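Local coordinates for protein similar to hydroxylamine oxidoreductase (Kuenenia stuttgartiensis, PDB 6H5L) that probably acts as a multi-heme c oxidoreductase, the hydroxylamine oxidoreductase-like part of a reducing complex that passes electrons through a long chain of hemes, at residues S316-Y321 with V436-G441; T42-A47 with I409-S414. One frame throughout, in Å; residues are numbered along the deposited sequence.

Interaction 1: residues S316-Y321 with V436-G441; sequences SSLKDY and VGPILG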
loop_
_atom_site.group_PDB
_atom_site.type_symbol
_atom_site.label_atom_id
_atom_site.label_comp_id
_atom_site.label_asym_id
_atom_site.label_seq_id
_atom_site.Cartn_x
_atom_site.Cartn_y
_atom_site.Cartn_z
ATOM N N SER A 316 27.676 -67.469 -0.655
ATOM C CA SER A 316 29.019 -67.105 -1.086
ATOM C C SER A 316 29.896 -66.901 0.148
ATOM O O SER A 316 29.509 -67.225 1.272
ATOM C CB SER A 316 28.974 -65.863 -1.972
ATOM O OG SER A 316 28.539 -64.730 -1.241
ATOM N N SER A 317 31.093 -66.347 -0.047
ATOM C CA SER A 317 31.976 -66.069 1.080
ATOM C C SER A 317 31.466 -64.943 1.973
ATOM O O SER A 317 32.119 -64.631 2.975
ATOM C CB SER A 317 33.384 -65.742 0.578
ATOM O OG SER A 317 33.349 -64.761 -0.443
ATOM N N LEU A 318 30.326 -64.330 1.640
ATOM C CA LEU A 318 29.701 -63.364 2.538
ATOM C C LEU A 318 29.329 -63.982 3.876
ATOM O O LEU A 318 29.159 -63.253 4.859
ATOM C CB LEU A 318 28.458 -62.762 1.884
ATOM C CG LEU A 318 28.731 -61.856 0.689
ATOM C CD1 LEU A 318 27.441 -61.272 0.136
ATOM C CD2 LEU A 318 29.687 -60.763 1.111
ATOM N N LYS A 319 29.191 -65.308 3.933
ATOM C CA LYS A 319 28.966 -65.987 5.203
ATOM C C LYS A 319 30.146 -65.825 6.153
ATOM O O LYS A 319 29.998 -66.069 7.355
ATOM C CB LYS A 319 28.683 -67.469 4.963
ATOM C CG LYS A 319 29.814 -68.216 4.265
ATOM C CD LYS A 319 29.352 -69.583 3.775
ATOM C CE LYS A 319 30.397 -70.248 2.889
ATOM N NZ LYS A 319 31.631 -70.616 3.638
ATOM N N ASP A 320 31.308 -65.423 5.642
ATOM C CA ASP A 320 32.497 -65.206 6.455
ATOM C C ASP A 320 32.908 -63.741 6.520
ATOM O O ASP A 320 33.934 -63.427 7.135
ATOM C CB ASP A 320 33.657 -66.054 5.923
ATOM C CG ASP A 320 33.425 -67.541 6.116
ATOM O OD1 ASP A 320 33.203 -67.964 7.271
ATOM O OD2 ASP A 320 33.452 -68.286 5.114
ATOM N N TYR A 321 32.148 -62.848 5.894
ATOM C CA TYR A 321 32.392 -61.419 6.025
ATOM C C TYR A 321 32.334 -61.022 7.499
ATOM O O TYR A 321 31.507 -61.555 8.251
ATOM C CB TYR A 321 31.348 -60.643 5.214
ATOM C CG TYR A 321 31.473 -59.136 5.256
ATOM C CD1 TYR A 321 30.838 -58.396 6.244
ATOM C CD2 TYR A 321 32.213 -58.452 4.300
ATOM C CE1 TYR A 321 30.943 -57.021 6.287
ATOM C CE2 TYR A 321 32.325 -57.073 4.334
ATOM C CZ TYR A 321 31.687 -56.364 5.331
ATOM O OH TYR A 321 31.790 -54.992 5.378
ATOM N N VAL A 436 36.550 -60.304 -4.033
ATOM C CA VAL A 436 35.230 -60.191 -4.640
ATOM C C VAL A 436 34.204 -59.800 -3.587
ATOM O O VAL A 436 34.201 -60.341 -2.476
ATOM C CB VAL A 436 34.820 -61.512 -5.325
ATOM C CG1 VAL A 436 33.406 -61.414 -5.873
ATOM C CG2 VAL A 436 35.803 -61.872 -6.425
ATOM N N GLY A 437 33.341 -58.850 -3.931
ATOM C CA GLY A 437 32.202 -58.493 -3.069
ATOM C C GLY A 437 32.335 -57.289 -2.165
ATOM O O GLY A 437 33.351 -56.636 -2.185
ATOM N N PRO A 438 31.359 -57.066 -1.266
ATOM C CA PRO A 438 31.298 -55.913 -0.414
ATOM C C PRO A 438 32.544 -55.457 0.345
ATOM O O PRO A 438 33.216 -56.162 0.998
ATOM C CB PRO A 438 30.179 -56.213 0.584
ATOM C CG PRO A 438 29.739 -57.581 0.250
ATOM C CD PRO A 438 30.097 -57.735 -1.201
ATOM N N ILE A 439 32.699 -54.165 0.175
ATOM C CA ILE A 439 33.704 -53.159 0.584
ATOM C C ILE A 439 35.015 -53.332 -0.162
ATOM O O ILE A 439 35.200 -52.570 -1.067
ATOM C CB ILE A 439 33.893 -52.995 2.095
ATOM C CG1 ILE A 439 32.598 -53.198 2.878
ATOM C CG2 ILE A 439 34.493 -51.627 2.346
ATOM C CD1 ILE A 439 31.473 -52.341 2.403
ATOM N N LEU A 440 35.790 -54.385 0.092
ATOM C CA LEU A 440 37.120 -54.326 -0.511
ATOM C C LEU A 440 37.193 -54.902 -1.921
ATOM O O LEU A 440 38.241 -54.770 -2.564
ATOM C CB LEU A 440 38.140 -55.023 0.388
ATOM C CG LEU A 440 38.423 -54.242 1.675
ATOM C CD1 LEU A 440 39.657 -54.772 2.388
ATOM C CD2 LEU A 440 38.560 -52.751 1.383
ATOM N N GLY A 441 36.128 -55.514 -2.427
ATOM C CA GLY A 441 36.143 -55.993 -3.796
ATOM C C GLY A 441 35.730 -54.979 -4.835
ATOM O O GLY A 441 35.684 -55.302 -6.025
#
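Two loops of the helical multi-heme fold meet here: the one between strand 291-292 and helix 337-350, which carries a 3-10 turn at 317-319, and the one joining helices 420-429 and 443-446. The CD2 methyl of Leu318 meets the ring of Pro438 at CG, 3.3 Å away. Leu318 CG stands anti to the carbonyl carbon (chi1 -68°), and the end of the side chain comes nearer Pro438 than its first bond would suggest. The ring of Tyr321 extends along the second loop with Pro438 O and Ile439 CG1 at its edge: CE2 is 3.6 Å from Pro438 O, and OH is 3.2 Å from Ile439 CG1. The side chains of Tyr321 and Ile439 cross at about a right angle. The phenol hydroxyl finds its polar partner elsewhere, in a weak hydrogen bond with Ala329 O. Gly437 has a positive phi (98°), with backbone angles that would jam a CB against the preceding carbonyl oxygen. Helix 356-389 flanks Leu318 and Pro438 through Gln381. The result is a buried loop-to-loop contact beside a heme c in a mostly helical multi-heme cytochrome, with the Ile439 side chain about 5 Å from the heme.

Interaction 2: residues T42-A47 with I409-S414; sequences TKYFKA and IVKELS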
loop_
_atom_site.group_PDB
_atom_site.type_symbol
_atom_site.label_atom_id
_atom_site.label_comp_id
_atom_site.label_asym_id
_atom_site.label_seq_id
_atom_site.Cartn_x
_atom_site.Cartn_y
_atom_site.Cartn_z
ATOM N N THR A 42 50.487 -42.285 2.068
ATOM C CA THR A 42 50.839 -40.911 1.716
ATOM C C THR A 42 52.118 -40.841 0.891
ATOM O O THR A 42 52.291 -39.915 0.090
ATOM C CB THR A 42 50.979 -40.067 2.984
ATOM O OG1 THR A 42 51.468 -38.764 2.646
ATOM C CG2 THR A 42 51.938 -40.728 3.969
ATOM N N LYS A 43 53.018 -41.805 1.063
ATOM C CA LYS A 43 54.286 -41.823 0.347
ATOM C C LYS A 43 54.186 -42.440 -1.042
ATOM O O LYS A 43 55.192 -42.479 -1.761
ATOM C CB LYS A 43 55.326 -42.584 1.172
ATOM C CG LYS A 43 55.616 -41.977 2.539
ATOM C CD LYS A 43 56.274 -40.611 2.408
ATOM C CE LYS A 43 56.695 -40.065 3.763
ATOM N NZ LYS A 43 57.440 -38.782 3.646
ATOM N N TYR A 44 53.015 -42.936 -1.432
ATOM C CA TYR A 44 52.851 -43.610 -2.711
ATOM C C TYR A 44 52.247 -42.721 -3.788
ATOM O O TYR A 44 52.208 -43.129 -4.954
ATOM C CB TYR A 44 51.986 -44.865 -2.538
ATOM C CG TYR A 44 52.655 -45.955 -1.730
ATOM C CD1 TYR A 44 52.720 -45.879 -0.346
ATOM C CD2 TYR A 44 53.222 -47.060 -2.355
ATOM C CE1 TYR A 44 53.332 -46.871 0.395
ATOM C CE2 TYR A 44 53.834 -48.059 -1.621
ATOM C CZ TYR A 44 53.886 -47.960 -0.247
ATOM O OH TYR A 44 54.494 -48.948 0.493
ATOM N N PHE A 45 51.776 -41.526 -3.436
ATOM C CA PHE A 45 51.213 -40.605 -4.411
ATOM C C PHE A 45 51.411 -39.182 -3.910
ATOM O O PHE A 45 51.889 -38.954 -2.795
ATOM C CB PHE A 45 49.732 -40.905 -4.673
ATOM C CG PHE A 45 48.830 -40.593 -3.508
ATOM C CD1 PHE A 45 48.662 -41.505 -2.479
ATOM C CD2 PHE A 45 48.141 -39.391 -3.452
ATOM C CE1 PHE A 45 47.829 -41.221 -1.412
ATOM C CE2 PHE A 45 47.310 -39.101 -2.388
ATOM C CZ PHE A 45 47.152 -40.016 -1.366
ATOM N N LYS A 46 51.038 -38.220 -4.751
ATOM C CA LYS A 46 51.048 -36.810 -4.397
ATOM C C LYS A 46 49.639 -36.253 -4.525
ATOM O O LYS A 46 48.833 -36.737 -5.324
ATOM C CB LYS A 46 52.014 -36.009 -5.282
ATOM C CG LYS A 46 53.470 -36.406 -5.115
ATOM C CD LYS A 46 54.400 -35.389 -5.751
ATOM C CE LYS A 46 55.856 -35.751 -5.506
ATOM N NZ LYS A 46 56.778 -34.655 -5.917
ATOM N N ALA A 47 49.346 -35.236 -3.722
ATOM C CA ALA A 47 48.007 -34.668 -3.696
ATOM C C ALA A 47 47.721 -33.881 -4.968
ATOM O O ALA A 47 48.620 -33.306 -5.587
ATOM C CB ALA A 47 47.838 -33.763 -2.478
ATOM N N ILE A 409 50.299 -52.362 0.599
ATOM C CA ILE A 409 49.496 -52.974 1.655
ATOM C C ILE A 409 50.382 -53.795 2.583
ATOM O O ILE A 409 50.299 -53.686 3.812
ATOM C CB ILE A 409 48.369 -53.826 1.046
ATOM C CG1 ILE A 409 47.323 -52.928 0.382
ATOM C CG2 ILE A 409 47.728 -54.709 2.108
ATOM C CD1 ILE A 409 46.363 -53.670 -0.521
ATOM N N VAL A 410 51.247 -54.633 2.005
ATOM C CA VAL A 410 52.153 -55.449 2.809
ATOM C C VAL A 410 53.102 -54.567 3.609
ATOM O O VAL A 410 53.391 -54.841 4.781
ATOM C CB VAL A 410 52.921 -56.435 1.909
ATOM C CG1 VAL A 410 53.935 -57.226 2.725
ATOM C CG2 VAL A 410 51.953 -57.369 1.205
ATOM N N LYS A 411 53.594 -53.488 2.996
ATOM C CA LYS A 411 54.621 -52.680 3.643
ATOM C C LYS A 411 54.037 -51.761 4.712
ATOM O O LYS A 411 54.673 -51.532 5.748
ATOM C CB LYS A 411 55.385 -51.867 2.601
ATOM C CG LYS A 411 56.827 -51.594 2.992
ATOM C CD LYS A 411 57.278 -50.207 2.569
ATOM C CE LYS A 411 58.642 -49.879 3.160
ATOM N NZ LYS A 411 59.012 -48.449 2.971
ATOM N N GLU A 412 52.836 -51.224 4.487
ATOM C CA GLU A 412 52.284 -50.209 5.378
ATOM C C GLU A 412 51.266 -50.749 6.373
ATOM O O GLU A 412 51.065 -50.127 7.421
ATOM C CB GLU A 412 51.624 -49.087 4.564
ATOM C CG GLU A 412 52.519 -48.458 3.507
ATOM C CD GLU A 412 53.812 -47.906 4.073
ATOM O OE1 GLU A 412 54.864 -48.075 3.421
ATOM O OE2 GLU A 412 53.778 -47.302 5.166
ATOM N N LEU A 413 50.624 -51.872 6.079
ATOM C CA LEU A 413 49.590 -52.432 6.935
ATOM C C LEU A 413 50.110 -53.692 7.620
ATOM O O LEU A 413 51.232 -54.145 7.378
ATOM C CB LEU A 413 48.321 -52.711 6.126
ATOM C CG LEU A 413 47.717 -51.489 5.429
ATOM C CD1 LEU A 413 46.498 -51.888 4.616
ATOM C CD2 LEU A 413 47.361 -50.410 6.441
ATOM N N SER A 414 49.280 -54.255 8.494
ATOM C CA SER A 414 49.660 -55.421 9.284
ATOM C C SER A 414 48.395 -56.176 9.677
ATOM O O SER A 414 47.290 -55.847 9.233
ATOM C CB SER A 414 50.475 -54.999 10.513
ATOM O OG SER A 414 49.668 -54.287 11.440
#
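The last turn of helix 406-412 meets the irregular segment 42-47, and Tyr44 bridges the two backbones by projecting its ring toward Lys411 and Glu412. The helical hydrogen bond from Leu413 N to Ile409 O is 2.9 Å long; Leu413 then leaves helical geometry, and Ser414 serves as N-cap of the next helix, its OG bonded to Asp416 N. Across the contact, Tyr44 OH donates to Glu412 OE1 over 3.1 Å. The acceptor uses its anti lone pair, on the side away from the other carboxylate oxygen. Glu412 CD lies at the edge of the tyrosine ring, in its plane, yet the planes of ring and carboxylate are 72° apart. Glu412 CG, anti to the carbonyl carbon (chi1 -54°), lies 3.6 Å from Tyr44 CE1, and the bend at chi2 (-56°) turns the carboxylate back to the phenol; the ring thus has an apolar and a polar neighbour in one side chain. Lys411 CD lies 3.7 Å from Tyr44 OH. Ala185 of helix 182-189 and Leu405 also touch Tyr44, while Phe41 packs on Glu412. A phenylalanine in place of Tyr44 would probably keep much of the ring packing but leave Glu412 OE1 without its phenol donor and its carboxylate less restrained in rotation. Since a neutral hydroxyl meets what is likely to be a charged carboxylate at the surface, the bond ties an N-terminal loop to a helix end but would itself leave the glutamate's charge in place, and the ammonium of Lys411, its NZ 4.2 Å from Glu412 OE1, probably moderates that charge.

How the interactions relate
The two contacts lie 24 Å apart between centres, with their nearest atoms about 7 Å apart and not touching. Their segments alternate along the chain in the order 42-47, 316-321, 409-414, 436-441, and both contacts bring an earlier loop to the region that follows the long helix 356-389. Helix 420-429 links the two later segments: it packs on Ile409 and Val410 through Phe426 and leads into the loop that holds 436-441. Tyr403 also belongs to both surroundings, touching Ile409 and bonding to Leu440 O. Interaction 1 is buried and close to a heme, whereas interaction 2 is at the surface; together they connect the C-terminal helical region to two parts of the chain far apart in sequence.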